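Local coordinates for protein K5 lyase (Enterobacteria phage k1-5, PDB 2X3H) that probably degrades the K5 capsular polysaccharide of its bacterial host as a trimeric phage tail-spike lyase, cutting the glycosaminoglycan chain by elimination, at residues 108-122 with 133-147. Residues are numbered along the deposited sequence; the frame is centred on the assembly and turned at random.
Sequences SNYCNLDGRGSGVLS and FNNPRTGRLSNITVE. Unlike the reference sequence in segment 133-147: P136 (reference Leu), T138 (reference Ala).
The strand 112-114 runs parallel to 139-142, axes 4.7 Å apart, and past a corner V120–S122 pair in the same sense with T145–E147. On the first face the bonds alternate: R140 N to C111 O, L113 N to R140 O, S142 N to L113 O, G115 N to S142 O. At the corner 108-122 has extra residues, and N143 O accepts G117 N (2.8 Å), the donor lying above the carbonyl plane, before pairing resumes with T145 N on G119 O. These are successive rungs of a right-handed parallel beta-helix, the fold of many tail spikes. Inside, C111 turns SG anti to its backbone N (chi1 -179°), setting the sulfur 3.8 Å from the centroid of the F133 ring, almost on the ring normal; Y110 O meets that ring at its edge. L113 and L141 run alongside each other, CD2 to CD1 at 3.5 Å, while I144 CD1 reaches across to L113 CG and L121 CG. On the outer side N143 ND2 donates to D114 OD1 (3.1 Å), and R116 N closes an Asx turn on the same oxygen from the opposite face of the carboxylate. Nearby, R140 NH1 forms a salt bridge with D172 of a neighbouring subunit.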
loop_
_atom_site.group_PDB
_atom_site.type_symbol
_atom_site.label_atom_id
_atom_site.label_comp_id
_atom_site.label_asym_id
_atom_site.label_seq_id
_atom_site.Cartn_x
_atom_site.Cartn_y
_atom_site.Cartn_z
ATOM N N SER A 108 -29.497 27.742 -3.990
ATOM C CA SER A 108 -28.884 28.427 -5.128
ATOM C C SER A 108 -28.429 27.440 -6.193
ATOM O O SER A 108 -28.098 26.301 -5.876
ATOM C CB SER A 108 -27.678 29.254 -4.672
ATOM O OG SER A 108 -27.112 29.982 -5.757
ATOM N N ASN A 109 -28.420 27.874 -7.454
ATOM C CA ASN A 109 -27.852 27.071 -8.543
ATOM C C ASN A 109 -26.376 27.383 -8.739
ATOM O O ASN A 109 -25.737 26.822 -9.630
ATOM C CB ASN A 109 -28.579 27.342 -9.866
ATOM C CG ASN A 109 -30.016 26.851 -9.862
ATOM O OD1 ASN A 109 -30.281 25.650 -9.787
ATOM N ND2 ASN A 109 -30.955 27.787 -9.971
ATOM N N TYR A 110 -25.852 28.289 -7.913
ATOM C CA TYR A 110 -24.447 28.695 -7.962
ATOM C C TYR A 110 -23.765 28.531 -6.614
ATOM O O TYR A 110 -24.353 28.798 -5.573
ATOM C CB TYR A 110 -24.305 30.145 -8.422
ATOM C CG TYR A 110 -24.965 30.414 -9.745
ATOM C CD1 TYR A 110 -24.279 30.191 -10.936
ATOM C CD2 TYR A 110 -26.274 30.883 -9.809
ATOM C CE1 TYR A 110 -24.878 30.432 -12.164
ATOM C CE2 TYR A 110 -26.882 31.128 -11.033
ATOM C CZ TYR A 110 -26.175 30.899 -12.204
ATOM O OH TYR A 110 -26.759 31.141 -13.433
ATOM N N CYS A 111 -22.503 28.118 -6.655
ATOM C CA CYS A 111 -21.741 27.866 -5.444
ATOM C C CYS A 111 -20.324 28.386 -5.654
ATOM O O CYS A 111 -19.500 27.702 -6.239
ATOM C CB CYS A 111 -21.725 26.358 -5.159
ATOM S SG CYS A 111 -20.847 25.864 -3.654
ATOM N N ASN A 112 -20.061 29.618 -5.213
ATOM C CA ASN A 112 -18.693 30.140 -5.181
ATOM C C ASN A 112 -18.535 31.032 -3.956
ATOM O O ASN A 112 -18.788 32.239 -4.003
ATOM C CB ASN A 112 -18.314 30.885 -6.468
ATOM C CG ASN A 112 -16.829 31.284 -6.503
ATOM O OD1 ASN A 112 -16.132 31.256 -5.478
ATOM N ND2 ASN A 112 -16.346 31.657 -7.684
ATOM N N LEU A 113 -18.122 30.417 -2.857
ATOM C CA LEU A 113 -18.111 31.081 -1.564
ATOM C C LEU A 113 -16.790 30.817 -0.857
ATOM O O LEU A 113 -16.307 29.676 -0.832
ATOM C CB LEU A 113 -19.268 30.530 -0.732
ATOM C CG LEU A 113 -19.385 30.908 0.736
ATOM C CD1 LEU A 113 -19.484 32.422 0.862
ATOM C CD2 LEU A 113 -20.631 30.221 1.325
ATOM N N ASP A 114 -16.212 31.872 -0.294
ATOM C CA ASP A 114 -14.962 31.779 0.462
ATOM C C ASP A 114 -15.171 32.509 1.784
ATOM O O ASP A 114 -15.708 33.620 1.799
ATOM C CB ASP A 114 -13.813 32.430 -0.320
ATOM C CG ASP A 114 -12.502 32.461 0.463
ATOM O OD1 ASP A 114 -12.308 31.599 1.334
ATOM O OD2 ASP A 114 -11.649 33.334 0.184
ATOM N N GLY A 115 -14.771 31.876 2.885
ATOM C CA GLY A 115 -14.893 32.471 4.216
ATOM C C GLY A 115 -13.610 33.043 4.815
ATOM O O GLY A 115 -13.626 33.545 5.950
ATOM N N ARG A 116 -12.511 32.984 4.060
ATOM C CA ARG A 116 -11.207 33.497 4.508
ATOM C C ARG A 116 -10.747 32.946 5.879
ATOM O O ARG A 116 -9.902 33.551 6.557
ATOM C CB ARG A 116 -11.186 35.039 4.491
ATOM C CG ARG A 116 -11.439 35.648 3.105
ATOM C CD ARG A 116 -11.526 37.187 3.133
ATOM N NE ARG A 116 -10.303 37.828 3.608
ATOM C CZ ARG A 116 -10.246 38.667 4.636
ATOM N NH1 ARG A 116 -11.344 38.991 5.312
ATOM N NH2 ARG A 116 -9.078 39.191 4.986
ATOM N N GLY A 117 -11.289 31.795 6.264
ATOM C CA GLY A 117 -10.997 31.174 7.557
ATOM C C GLY A 117 -11.635 31.846 8.760
ATOM O O GLY A 117 -11.422 31.419 9.894
ATOM N N SER A 118 -12.404 32.905 8.535
ATOM C CA SER A 118 -12.993 33.626 9.664
ATOM C C SER A 118 -14.509 33.762 9.603
ATOM O O SER A 118 -15.137 34.174 10.588
ATOM C CB SER A 118 -12.360 35.008 9.818
ATOM O OG SER A 118 -12.686 35.832 8.712
ATOM N N GLY A 119 -15.101 33.441 8.456
ATOM C CA GLY A 119 -16.551 33.469 8.340
ATOM C C GLY A 119 -17.194 32.233 8.947
ATOM O O GLY A 119 -16.679 31.114 8.803
ATOM N N VAL A 120 -18.304 32.437 9.653
ATOM C CA VAL A 120 -19.106 31.341 10.183
ATOM C C VAL A 120 -20.536 31.498 9.684
ATOM O O VAL A 120 -21.153 32.538 9.906
ATOM C CB VAL A 120 -19.138 31.353 11.725
ATOM C CG1 VAL A 120 -20.000 30.190 12.256
ATOM C CG2 VAL A 120 -17.724 31.311 12.288
ATOM N N LEU A 121 -21.053 30.481 8.994
ATOM C CA LEU A 121 -22.451 30.482 8.594
ATOM C C LEU A 121 -23.236 29.747 9.663
ATOM O O LEU A 121 -23.118 28.529 9.811
ATOM C CB LEU A 121 -22.634 29.817 7.228
ATOM C CG LEU A 121 -22.028 30.600 6.061
ATOM C CD1 LEU A 121 -22.206 29.854 4.742
ATOM C CD2 LEU A 121 -22.666 31.981 5.971
ATOM N N SER A 122 -24.017 30.494 10.435
ATOM C CA SER A 122 -24.722 29.914 11.577
ATOM C C SER A 122 -26.210 29.733 11.302
ATOM O O SER A 122 -26.958 30.714 11.199
ATOM C CB SER A 122 -24.511 30.784 12.817
ATOM O OG SER A 122 -25.229 30.272 13.923
ATOM N N PHE A 133 -27.377 23.496 -2.741
ATOM C CA PHE A 133 -26.911 23.918 -4.055
ATOM C C PHE A 133 -27.444 22.966 -5.106
ATOM O O PHE A 133 -27.146 21.771 -5.079
ATOM C CB PHE A 133 -25.379 24.010 -4.083
ATOM C CG PHE A 133 -24.837 25.011 -3.110
ATOM C CD1 PHE A 133 -24.855 26.374 -3.401
ATOM C CD2 PHE A 133 -24.379 24.600 -1.866
ATOM C CE1 PHE A 133 -24.381 27.302 -2.486
ATOM C CE2 PHE A 133 -23.896 25.524 -0.939
ATOM C CZ PHE A 133 -23.900 26.873 -1.240
ATOM N N ASN A 134 -28.264 23.492 -6.016
ATOM C CA ASN A 134 -28.953 22.647 -6.973
ATOM C C ASN A 134 -28.230 22.628 -8.305
ATOM O O ASN A 134 -28.210 23.618 -9.028
ATOM C CB ASN A 134 -30.413 23.095 -7.152
ATOM C CG ASN A 134 -31.292 22.723 -5.964
ATOM O OD1 ASN A 134 -31.408 21.548 -5.600
ATOM N ND2 ASN A 134 -31.937 23.720 -5.373
ATOM N N ASN A 135 -27.608 21.493 -8.603
ATOM C CA ASN A 135 -26.917 21.287 -9.877
ATOM C C ASN A 135 -25.920 22.376 -10.271
ATOM O O ASN A 135 -25.929 22.844 -11.414
ATOM C CB ASN A 135 -27.936 21.094 -11.006
ATOM C CG ASN A 135 -28.634 19.764 -10.941
ATOM O OD1 ASN A 135 -29.863 19.697 -10.796
ATOM N ND2 ASN A 135 -27.866 18.688 -11.061
ATOM N N PRO A 136 -25.037 22.772 -9.342
ATOM C CA PRO A 136 -24.008 23.723 -9.732
ATOM C C PRO A 136 -23.142 23.144 -10.849
ATOM O O PRO A 136 -22.756 21.970 -10.789
ATOM C CB PRO A 136 -23.182 23.897 -8.453
ATOM C CG PRO A 136 -23.454 22.664 -7.657
ATOM C CD PRO A 136 -24.896 22.347 -7.941
ATOM N N ARG A 137 -22.876 23.970 -11.862
ATOM C CA ARG A 137 -21.978 23.633 -12.966
ATOM C C ARG A 137 -20.634 24.298 -12.680
ATOM O O ARG A 137 -20.416 25.467 -13.011
ATOM C CB ARG A 137 -22.549 24.159 -14.288
ATOM C CG ARG A 137 -21.801 23.716 -15.537
ATOM C CD ARG A 137 -22.444 22.470 -16.123
ATOM N NE ARG A 137 -22.337 22.424 -17.581
ATOM C CZ ARG A 137 -23.173 21.752 -18.369
ATOM N NH1 ARG A 137 -24.190 21.071 -17.841
ATOM N NH2 ARG A 137 -23.000 21.765 -19.688
ATOM N N THR A 138 -19.732 23.521 -12.084
ATOM C CA THR A 138 -18.529 24.036 -11.425
ATOM C C THR A 138 -18.918 24.763 -10.130
ATOM O O THR A 138 -20.053 25.215 -9.972
ATOM C CB THR A 138 -17.616 24.910 -12.332
ATOM O OG1 THR A 138 -18.146 26.243 -12.458
ATOM C CG2 THR A 138 -17.431 24.270 -13.704
ATOM N N GLY A 139 -17.991 24.831 -9.186
ATOM C CA GLY A 139 -18.238 25.571 -7.954
ATOM C C GLY A 139 -17.081 25.443 -6.994
ATOM O O GLY A 139 -16.204 24.593 -7.166
ATOM N N ARG A 140 -17.075 26.312 -5.989
ATOM C CA ARG A 140 -16.047 26.298 -4.952
ATOM C C ARG A 140 -16.711 26.691 -3.635
ATOM O O ARG A 140 -17.432 27.684 -3.577
ATOM C CB ARG A 140 -14.958 27.305 -5.319
ATOM C CG ARG A 140 -13.964 27.662 -4.227
ATOM C CD ARG A 140 -12.591 27.120 -4.567
ATOM N NE ARG A 140 -11.567 27.507 -3.595
ATOM C CZ ARG A 140 -10.454 26.813 -3.392
ATOM N NH1 ARG A 140 -10.239 25.699 -4.089
ATOM N NH2 ARG A 140 -9.564 27.217 -2.489
ATOM N N LEU A 141 -16.518 25.893 -2.592
ATOM C CA LEU A 141 -16.942 26.304 -1.258
ATOM C C LEU A 141 -15.724 26.118 -0.384
ATOM O O LEU A 141 -15.262 24.987 -0.229
ATOM C CB LEU A 141 -18.086 25.432 -0.760
ATOM C CG LEU A 141 -18.594 25.657 0.664
ATOM C CD1 LEU A 141 -19.161 27.055 0.874
ATOM C CD2 LEU A 141 -19.642 24.575 0.976
ATOM N N SER A 142 -15.193 27.202 0.178
ATOM C CA SER A 142 -13.865 27.110 0.793
ATOM C C SER A 142 -13.654 27.967 2.028
ATOM O O SER A 142 -14.263 29.029 2.170
ATOM C CB SER A 142 -12.779 27.431 -0.243
ATOM O OG SER A 142 -12.864 28.786 -0.680
ATOM N N ASN A 143 -12.769 27.490 2.902
ATOM C CA ASN A 143 -12.237 28.295 4.011
ATOM C C ASN A 143 -13.323 28.920 4.888
ATOM O O ASN A 143 -13.304 30.128 5.171
ATOM C CB ASN A 143 -11.303 29.385 3.461
ATOM C CG ASN A 143 -10.255 28.839 2.494
ATOM O OD1 ASN A 143 -9.734 27.735 2.666
ATOM N ND2 ASN A 143 -9.924 29.632 1.478
ATOM N N ILE A 144 -14.249 28.097 5.351
ATOM C CA ILE A 144 -15.411 28.613 6.069
ATOM C C ILE A 144 -15.910 27.575 7.073
ATOM O O ILE A 144 -15.613 26.386 6.951
ATOM C CB ILE A 144 -16.525 29.013 5.051
ATOM C CG1 ILE A 144 -17.554 29.955 5.688
ATOM C CG2 ILE A 144 -17.191 27.771 4.440
ATOM C CD1 ILE A 144 -18.261 30.844 4.650
ATOM N N THR A 145 -16.639 28.040 8.075
ATOM C CA THR A 145 -17.267 27.162 9.048
ATOM C C THR A 145 -18.774 27.192 8.829
ATOM O O THR A 145 -19.339 28.252 8.560
ATOM C CB THR A 145 -16.943 27.636 10.474
ATOM O OG1 THR A 145 -15.525 27.546 10.687
ATOM C CG2 THR A 145 -17.693 26.795 11.503
ATOM N N VAL A 146 -19.403 26.025 8.922
ATOM C CA VAL A 146 -20.859 25.893 8.852
ATOM C C VAL A 146 -21.349 25.314 10.172
ATOM O O VAL A 146 -21.015 24.186 10.531
ATOM C CB VAL A 146 -21.282 25.014 7.657
ATOM C CG1 VAL A 146 -22.808 24.848 7.596
ATOM C CG2 VAL A 146 -20.747 25.611 6.357
ATOM N N GLU A 147 -22.115 26.115 10.907
ATOM C CA GLU A 147 -22.579 25.742 12.230
ATOM C C GLU A 147 -24.066 25.406 12.225
ATOM O O GLU A 147 -24.875 26.153 11.677
ATOM C CB GLU A 147 -22.327 26.891 13.214
ATOM C CG GLU A 147 -22.779 26.563 14.624
ATOM C CD GLU A 147 -22.438 27.630 15.650
ATOM O OE1 GLU A 147 -21.795 28.651 15.302
ATOM O OE2 GLU A 147 -22.820 27.430 16.829
HETATM O O HOH W 1 -21.361 27.473 -9.355
HETATM O O HOH W 2 -14.432 30.060 9.927
#